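Local coordinates for nucleotidyltransferase-like protein (Exiguobacterium sibiricum, PDB 3C18) that is of unknown function but belongs to a nucleotidyltransferase-like family and may transfer nucleotides to a substrate not yet established, at residues Q4-I9 with V40-I45; S11-Y16 with L67-E72. All coordinates share one frame; numbering follows the deposited sequence.

How the interactions relate
Helix 2-15 opens the chain and sends both contacts to one mixed sheet. From its first half, residues 4-9, interaction 1 closes a loop on strand 40-46, with strand 19-26 lying within the enclosed chain. From its C-terminal part and the residue after it, 11-16, interaction 2 closes a longer loop on strand 63-71. Since 11-16 lies between 4-9 and 40-45, and 67-72 comes after both, the two loops cross. Strands 40-46 and 63-71 are parallel neighbours, joined by backbone contacts such as Val44 N to His68 O at 2.8 Å, a probable hydrogen bond. Val44 and Leu69 also pack together, so the helix bridges two adjoining strands of the nucleotidyltransferase-like region.

Interaction 1. Residues Q4-I9 with V40-I45; sequences QATRTI and VLLLVI
Thr6 and Ile9 meet Val40 and Leu42 without any ring, amide or guanidinium between them, so methyls and branch points, not faces and edges, make the contact. Thr6 and Leu42 carry the contact, and Leu42 gives most of the strand's share. The two reach toward each other tip to tip, with Leu42 CD1 4.1 Å from Thr6 CB and the other methyl, Leu42 CD2, 4.1 Å from Thr6 OG1. The same Leu42 CD1 is shared with Ile9, whose CG2 lies 4.2 Å away on a side chain slanting across the leucine. Ile9 presents this methyl because CG1 is swung beside the backbone N (chi1 -62°), setting CG2 beside the carbonyl carbon. At the start of the strand, Val40 CG1 sits 4.3 Å from Thr6 CG2 and extends the apolar patch.

The one polar side-chain atom in this buried patch, Thr6 OG1, hydrogen-bonds to Met2 O in the preceding turn. That bond satisfies the hydroxyl within the helix and lets it rest against a leucine methyl. Thr6 and Ile9 share a helix face three residues apart, and the kinked backbone ties them directly, Ile9 N to Thr6 O at 2.7 Å.

The axes of the short segments come no nearer than 10.8 Å, at a signed crossing angle of -54°, and the side chains touch at few points. Beyond the strand, Leu41 and Leu43 pack on Trp90 of helix 85-93. With helix 2-15 over Val40 and Leu42, the sheet is thus sandwiched between helices, consistent with the alpha/beta core of a nucleotidyltransferase-like fold.

Interaction 2. Residues S11-Y16 with L67-E72; sequences SEYAAY and LHLVHE
Tyr13 lays its ring obliquely against two leucines of the strand, Leu67 and Leu69. Leu67 CD1 is the nearer methyl, 3.8 Å from Tyr13 CE2 and 4.0 Å from Tyr13 CZ, close to the hydroxyl-bearing end. On the other flank of the ring, Tyr13 CE1 lies 4.3 Å from Leu69 CD1. Both methyls are on the same side of the ring plane, and the tyrosine reaches over both.

Tyr13 and Leu67 approach from opposite directions. The leucine extends from the strand with its CG anti to the backbone N (chi1 -167°), which carries CD1 out to the ring.

Farther out, Tyr58 and Ile22, from strands 53-60 and 19-26, also touch Tyr13, and its hydroxyl hydrogen-bonds to Lys56 NZ. The helix backbone is anchored at the same residue, where Tyr13 O accepts a bond from Thr19 OG1. On the strand side, Leu67 pairs through its backbone with Lys56, so the residue holding the tyrosine hydroxyl is also part of the neighbouring strand. Leu69 is backed by Val44 and Thr46 of strand 40-46.

Across the two segments the attraction is thus dispersion between aromatic carbons and methyls. Dispersion is only weakly directional, so the bond from the hydroxyl to Lys56 NZ is the more specific restraint on the ring's placement, and the nearby ammonium probably polarises the phenol oxygen.

Interaction 1. Residues Q4-I9 with V40-I45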
ATOM      1  N   GLN A   4      23.634 -27.454  -9.821  1.00 39.45           N
ATOM      2  CA  GLN A   4      24.692 -27.660 -10.796  1.00 38.45           C
ATOM      3  C   GLN A   4      24.546 -26.645 -11.910  1.00 37.94           C
ATOM      4  O   GLN A   4      25.534 -26.106 -12.385  1.00 40.21           O
ATOM      5  CB  GLN A   4      24.663 -29.098 -11.353  1.00 37.63           C
ATOM      6  N   ALA A   5      23.308 -26.361 -12.295  1.00 37.45           N
ATOM      7  CA  ALA A   5      23.032 -25.493 -13.471  1.00 35.44           C
ATOM      8  C   ALA A   5      23.223 -24.000 -13.183  1.00 35.25           C
ATOM      9  O   ALA A   5      23.314 -23.179 -14.108  1.00 29.41           O
ATOM     10  CB  ALA A   5      21.628 -25.735 -14.012  1.00 36.39           C
ATOM     11  N   THR A   6      23.294 -23.653 -11.902  1.00 35.63           N
ATOM     12  CA  THR A   6      23.436 -22.228 -11.494  1.00 34.64           C
ATOM     13  C   THR A   6      24.700 -21.957 -10.673  1.00 34.73           C
ATOM     14  O   THR A   6      24.927 -20.844 -10.173  1.00 32.16           O
ATOM     15  CB  THR A   6      22.227 -21.732 -10.662  1.00 34.79           C
ATOM     16  OG1 THR A   6      22.181 -22.428  -9.418  1.00 31.93           O
ATOM     17  CG2 THR A   6      20.921 -21.945 -11.393  1.00 32.90           C
ATOM     18  N   ARG A   7      25.526 -22.984 -10.551  1.00 33.76           N
ATOM     19  CA  ARG A   7      26.695 -22.919  -9.676  1.00 32.87           C
ATOM     20  C   ARG A   7      27.588 -21.727  -9.968  1.00 34.27           C
ATOM     21  O   ARG A   7      28.130 -21.092  -9.059  1.00 33.14           O
ATOM     22  CB  ARG A   7      27.517 -24.210  -9.763  1.00 35.07           C
ATOM     23  CG  ARG A   7      28.560 -24.356  -8.674  1.00 35.81           C
ATOM     24  CD  ARG A   7      29.277 -25.678  -8.813  1.00 40.22           C
ATOM     25  NE  ARG A   7      28.369 -26.808  -8.654  1.00 45.35           N
ATOM     26  CZ  ARG A   7      28.678 -28.064  -8.957  1.00 49.66           C
ATOM     27  NH1 ARG A   7      29.869 -28.354  -9.450  1.00 52.92           N
ATOM     28  NH2 ARG A   7      27.796 -29.028  -8.779  1.00 44.46           N
ATOM     29  N   THR A   8      27.723 -21.427 -11.246  1.00 34.96           N
ATOM     30  CA  THR A   8      28.608 -20.349 -11.698  0.50 34.12           C
ATOM     31  C   THR A   8      28.057 -18.999 -11.269  1.00 34.93           C
ATOM     32  O   THR A   8      28.782 -17.997 -11.189  1.00 34.98           O
ATOM     33  CB  THR A   8      28.792 -20.382 -13.229  0.50 33.65           C
ATOM     34  OG1 THR A   8      29.511 -21.566 -13.595  0.50 26.97           O
ATOM     35  CG2 THR A   8      29.551 -19.166 -13.713  0.50 33.51           C
ATOM     36  N   ILE A   9      26.769 -18.984 -10.977  1.00 33.25           N
ATOM     37  CA  ILE A   9      26.103 -17.746 -10.562  1.00 33.40           C
ATOM     38  C   ILE A   9      26.051 -17.617  -9.038  1.00 34.08           C
ATOM     39  O   ILE A   9      26.369 -16.582  -8.496  1.00 38.03           O
ATOM     40  CB  ILE A   9      24.662 -17.618 -11.134  1.00 33.18           C
ATOM     41  CG1 ILE A   9      24.697 -17.565 -12.664  1.00 31.71           C
ATOM     42  CG2 ILE A   9      23.958 -16.354 -10.561  1.00 31.78           C
ATOM     43  CD1 ILE A   9      23.352 -17.358 -13.340  1.00 31.64           C
ATOM     44  N   VAL A  40      14.656 -20.177 -13.898  1.00 31.99           N
ATOM     45  CA  VAL A  40      14.988 -20.460 -12.505  1.00 32.37           C
ATOM     46  C   VAL A  40      15.078 -19.161 -11.753  1.00 31.95           C
ATOM     47  O   VAL A  40      15.640 -18.195 -12.243  1.00 29.67           O
ATOM     48  CB  VAL A  40      16.328 -21.233 -12.352  1.00 33.36           C
ATOM     49  CG1 VAL A  40      16.716 -21.347 -10.886  1.00 31.09           C
ATOM     50  CG2 VAL A  40      16.199 -22.616 -12.978  1.00 37.32           C
ATOM     51  N   LEU A  41      14.490 -19.146 -10.568  1.00 30.94           N
ATOM     52  CA  LEU A  41      14.595 -17.989  -9.684  1.00 29.61           C
ATOM     53  C   LEU A  41      15.437 -18.406  -8.490  1.00 29.86           C
ATOM     54  O   LEU A  41      15.226 -19.433  -7.873  1.00 30.49           O
ATOM     55  CB  LEU A  41      13.222 -17.481  -9.242  1.00 30.45           C
ATOM     56  CG  LEU A  41      13.244 -16.127  -8.493  1.00 32.30           C
ATOM     57  CD1 LEU A  41      12.122 -15.243  -8.903  1.00 30.79           C
ATOM     58  CD2 LEU A  41      13.265 -16.281  -6.997  1.00 28.22           C
ATOM     59  N   LEU A  42      16.448 -17.616  -8.223  1.00 28.02           N
ATOM     60  CA  LEU A  42      17.292 -17.837  -7.078  1.00 28.51           C
ATOM     61  C   LEU A  42      16.983 -16.768  -6.057  1.00 26.33           C
ATOM     62  O   LEU A  42      16.938 -15.595  -6.370  1.00 28.02           O
ATOM     63  CB  LEU A  42      18.767 -17.728  -7.462  1.00 29.75           C
ATOM     64  CG  LEU A  42      19.413 -18.837  -8.270  1.00 30.28           C
ATOM     65  CD1 LEU A  42      20.808 -18.398  -8.714  1.00 27.20           C
ATOM     66  CD2 LEU A  42      19.469 -20.130  -7.464  1.00 35.11           C
ATOM     67  N   LEU A  43      16.796 -17.203  -4.826  1.00 30.44           N
ATOM     68  CA  LEU A  43      16.542 -16.310  -3.708  1.00 29.15           C
ATOM     69  C   LEU A  43      17.681 -16.402  -2.746  1.00 27.63           C
ATOM     70  O   LEU A  43      17.930 -17.444  -2.137  1.00 31.02           O
ATOM     71  CB  LEU A  43      15.220 -16.655  -3.005  1.00 32.02           C
ATOM     72  CG  LEU A  43      14.959 -15.906  -1.691  1.00 27.00           C
ATOM     73  CD1 LEU A  43      14.638 -14.415  -1.966  1.00 19.23           C
ATOM     74  CD2 LEU A  43      13.834 -16.589  -0.902  1.00 25.54           C
ATOM     75  N   VAL A  44      18.392 -15.295  -2.641  1.00 27.42           N
ATOM     76  CA  VAL A  44      19.571 -15.193  -1.779  1.00 27.21           C
ATOM     77  C   VAL A  44      19.215 -14.347  -0.578  1.00 28.59           C
ATOM     78  O   VAL A  44      18.846 -13.199  -0.725  1.00 25.56           O
ATOM     79  CB  VAL A  44      20.776 -14.527  -2.551  1.00 31.29           C
ATOM     80  CG1 VAL A  44      22.001 -14.460  -1.690  1.00 25.36           C
ATOM     81  CG2 VAL A  44      21.078 -15.306  -3.870  1.00 22.33           C
ATOM     82  N   ILE A  45      19.283 -14.946   0.615  1.00 30.44           N
ATOM     83  CA  ILE A  45      19.042 -14.209   1.860  1.00 27.79           C
ATOM     84  C   ILE A  45      20.376 -13.865   2.502  1.00 29.54           C
ATOM     85  O   ILE A  45      21.242 -14.720   2.711  1.00 27.28           O
ATOM     86  CB  ILE A  45      18.139 -14.925   2.845  1.00 29.92           C
ATOM     87  CG1 ILE A  45      16.809 -15.287   2.172  1.00 33.41           C
ATOM     88  CG2 ILE A  45      17.810 -13.966   4.035  1.00 24.71           C
ATOM     89  CD1 ILE A  45      16.849 -16.600   1.392  1.00 39.70           C
TER

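Interaction 2. Residues S11-Y16 with L67-E72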
ATOM      1  N   SER A  11      27.657 -19.310  -6.613  1.00 33.44           N
ATOM      2  CA  SER A  11      28.838 -19.692  -5.799  1.00 33.39           C
ATOM      3  C   SER A  11      29.460 -18.523  -5.063  1.00 32.01           C
ATOM      4  O   SER A  11      29.833 -18.643  -3.914  1.00 31.76           O
ATOM      5  CB  SER A  11      29.910 -20.444  -6.610  1.00 33.66           C
ATOM      6  OG  SER A  11      29.570 -21.822  -6.700  1.00 40.11           O
ATOM      7  N   GLU A  12      29.518 -17.381  -5.718  1.00 30.94           N
ATOM      8  CA  GLU A  12      30.207 -16.216  -5.140  1.00 30.59           C
ATOM      9  C   GLU A  12      29.389 -15.705  -3.923  1.00 31.57           C
ATOM     10  O   GLU A  12      29.933 -15.129  -2.976  1.00 32.86           O
ATOM     11  CB  GLU A  12      30.401 -15.122  -6.208  1.00 29.80           C
ATOM     12  N   TYR A  13      28.083 -15.990  -3.954  1.00 32.46           N
ATOM     13  CA  TYR A  13      27.141 -15.582  -2.898  1.00 28.07           C
ATOM     14  C   TYR A  13      27.301 -16.454  -1.680  1.00 28.90           C
ATOM     15  O   TYR A  13      27.337 -15.962  -0.538  1.00 31.74           O
ATOM     16  CB  TYR A  13      25.688 -15.579  -3.391  1.00 28.61           C
ATOM     17  CG  TYR A  13      25.408 -14.447  -4.372  1.00 24.80           C
ATOM     18  CD1 TYR A  13      25.039 -13.193  -3.935  1.00 29.42           C
ATOM     19  CD2 TYR A  13      25.555 -14.636  -5.748  1.00 30.58           C
ATOM     20  CE1 TYR A  13      24.790 -12.147  -4.856  1.00 21.72           C
ATOM     21  CE2 TYR A  13      25.312 -13.611  -6.663  1.00 26.44           C
ATOM     22  CZ  TYR A  13      24.934 -12.365  -6.210  1.00 30.71           C
ATOM     23  OH  TYR A  13      24.735 -11.326  -7.119  1.00 26.02           O
ATOM     24  N   ALA A  14      27.420 -17.749  -1.921  1.00 25.87           N
ATOM     25  CA  ALA A  14      27.620 -18.698  -0.844  1.00 27.73           C
ATOM     26  C   ALA A  14      28.918 -18.388  -0.139  1.00 28.99           C
ATOM     27  O   ALA A  14      29.066 -18.640   1.047  1.00 34.33           O
ATOM     28  CB  ALA A  14      27.627 -20.141  -1.364  1.00 29.05           C
ATOM     29  N   ALA A  15      29.841 -17.788  -0.868  1.00 31.56           N
ATOM     30  CA  ALA A  15      31.193 -17.489  -0.326  1.00 32.95           C
ATOM     31  C   ALA A  15      31.163 -16.279   0.601  1.00 35.22           C
ATOM     32  O   ALA A  15      31.939 -16.176   1.550  1.00 38.41           O
ATOM     33  CB  ALA A  15      32.206 -17.252  -1.457  1.00 28.79           C
ATOM     34  N   TYR A  16      30.287 -15.338   0.299  1.00 36.89           N
ATOM     35  CA  TYR A  16      30.153 -14.117   1.117  1.00 36.27           C
ATOM     36  C   TYR A  16      29.565 -14.556   2.446  1.00 38.64           C
ATOM     37  O   TYR A  16      28.495 -15.181   2.501  1.00 37.47           O
ATOM     38  CB  TYR A  16      29.269 -13.088   0.450  1.00 36.82           C
ATOM     39  CG  TYR A  16      29.141 -11.782   1.201  1.00 30.81           C
ATOM     40  CD1 TYR A  16      30.233 -10.983   1.452  1.00 39.88           C
ATOM     41  CD2 TYR A  16      27.912 -11.331   1.605  1.00 41.27           C
ATOM     42  CE1 TYR A  16      30.089  -9.758   2.100  1.00 39.23           C
ATOM     43  CE2 TYR A  16      27.758 -10.122   2.248  1.00 43.52           C
ATOM     44  CZ  TYR A  16      28.841  -9.342   2.491  1.00 45.26           C
ATOM     45  OH  TYR A  16      28.659  -8.147   3.154  1.00 58.51           O
ATOM     46  N   LEU A  67      17.729 -13.457 -10.059  1.00 31.41           N
ATOM     47  CA  LEU A  67      18.231 -13.498  -8.709  1.00 29.77           C
ATOM     48  C   LEU A  67      17.642 -12.379  -7.840  1.00 29.89           C
ATOM     49  O   LEU A  67      17.841 -11.178  -8.097  1.00 31.67           O
ATOM     50  CB  LEU A  67      19.746 -13.458  -8.730  1.00 29.43           C
ATOM     51  CG  LEU A  67      20.467 -13.803  -7.434  1.00 26.09           C
ATOM     52  CD1 LEU A  67      21.793 -14.433  -7.712  1.00 25.84           C
ATOM     53  CD2 LEU A  67      20.621 -12.542  -6.599  1.00 28.09           C
ATOM     54  N   HIS A  68      16.909 -12.814  -6.820  1.00 27.46           N
ATOM     55  CA  HIS A  68      16.389 -11.935  -5.771  1.00 27.14           C
ATOM     56  C   HIS A  68      17.303 -11.956  -4.552  1.00 28.07           C
ATOM     57  O   HIS A  68      17.516 -12.983  -3.946  1.00 30.19           O
ATOM     58  CB  HIS A  68      14.954 -12.296  -5.407  1.00 26.43           C
ATOM     59  CG  HIS A  68      13.952 -11.869  -6.451  1.00 27.91           C
ATOM     60  ND1 HIS A  68      12.940 -10.969  -6.192  1.00 32.60           N
ATOM     61  CD2 HIS A  68      13.841 -12.191  -7.766  1.00 30.40           C
ATOM     62  CE1 HIS A  68      12.229 -10.777  -7.296  1.00 34.13           C
ATOM     63  NE2 HIS A  68      12.762 -11.500  -8.269  1.00 27.25           N
ATOM     64  N   LEU A  69      17.863 -10.790  -4.259  1.00 26.32           N
ATOM     65  CA  LEU A  69      18.763 -10.566  -3.135  1.00 26.90           C
ATOM     66  C   LEU A  69      17.962  -9.777  -2.112  1.00 27.63           C
ATOM     67  O   LEU A  69      17.532  -8.658  -2.398  1.00 26.91           O
ATOM     68  CB  LEU A  69      20.002  -9.758  -3.576  1.00 26.86           C
ATOM     69  CG  LEU A  69      21.137  -9.644  -2.544  1.00 29.54           C
ATOM     70  CD1 LEU A  69      21.674 -11.006  -2.150  1.00 27.33           C
ATOM     71  CD2 LEU A  69      22.255  -8.778  -3.072  1.00 27.70           C
ATOM     72  N   VAL A  70      17.714 -10.401  -0.959  1.00 28.63           N
ATOM     73  CA  VAL A  70      16.885  -9.807   0.093  0.50 28.73           C
ATOM     74  C   VAL A  70      17.551  -9.881   1.450  1.00 28.87           C
ATOM     75  O   VAL A  70      18.135 -10.880   1.791  1.00 26.78           O
ATOM     76  CB  VAL A  70      15.554 -10.545   0.199  0.50 29.10           C
ATOM     77  CG1 VAL A  70      14.650  -9.879   1.227  0.50 30.52           C
ATOM     78  CG2 VAL A  70      14.877 -10.577  -1.172  0.50 32.64           C
ATOM     79  N   HIS A  71      17.440  -8.810   2.206  1.00 29.70           N
ATOM     80  CA  HIS A  71      18.001  -8.804   3.579  1.00 29.83           C
ATOM     81  C   HIS A  71      17.117  -9.648   4.473  1.00 30.85           C
ATOM     82  O   HIS A  71      15.897  -9.620   4.360  1.00 24.55           O
ATOM     83  CB  HIS A  71      18.094  -7.380   4.132  1.00 33.24           C
ATOM     84  CG  HIS A  71      18.951  -7.272   5.347  1.00 32.93           C
ATOM     85  ND1 HIS A  71      18.543  -7.743   6.579  1.00 33.27           N
ATOM     86  CD2 HIS A  71      20.206  -6.802   5.517  1.00 33.59           C
ATOM     87  CE1 HIS A  71      19.503  -7.543   7.461  1.00 34.58           C
ATOM     88  NE2 HIS A  71      20.518  -6.952   6.848  1.00 33.07           N
ATOM     89  N   GLU A  72      17.748 -10.388   5.368  1.00 30.06           N
ATOM     90  CA  GLU A  72      17.061 -11.290   6.290  1.00 32.95           C
ATOM     91  C   GLU A  72      15.939 -10.621   7.070  1.00 29.84           C
ATOM     92  O   GLU A  72      14.950 -11.258   7.387  1.00 32.15           O
ATOM     93  CB  GLU A  72      18.062 -11.910   7.276  1.00 32.79           C
ATOM     94  CG  GLU A  72      17.435 -12.899   8.227  1.00 37.17           C
ATOM     95  CD  GLU A  72      18.439 -13.536   9.177  1.00 46.80           C
ATOM     96  OE1 GLU A  72      19.644 -13.337   8.984  1.00 45.30           O
ATOM     97  OE2 GLU A  72      18.022 -14.240  10.119  1.00 52.32           O
TER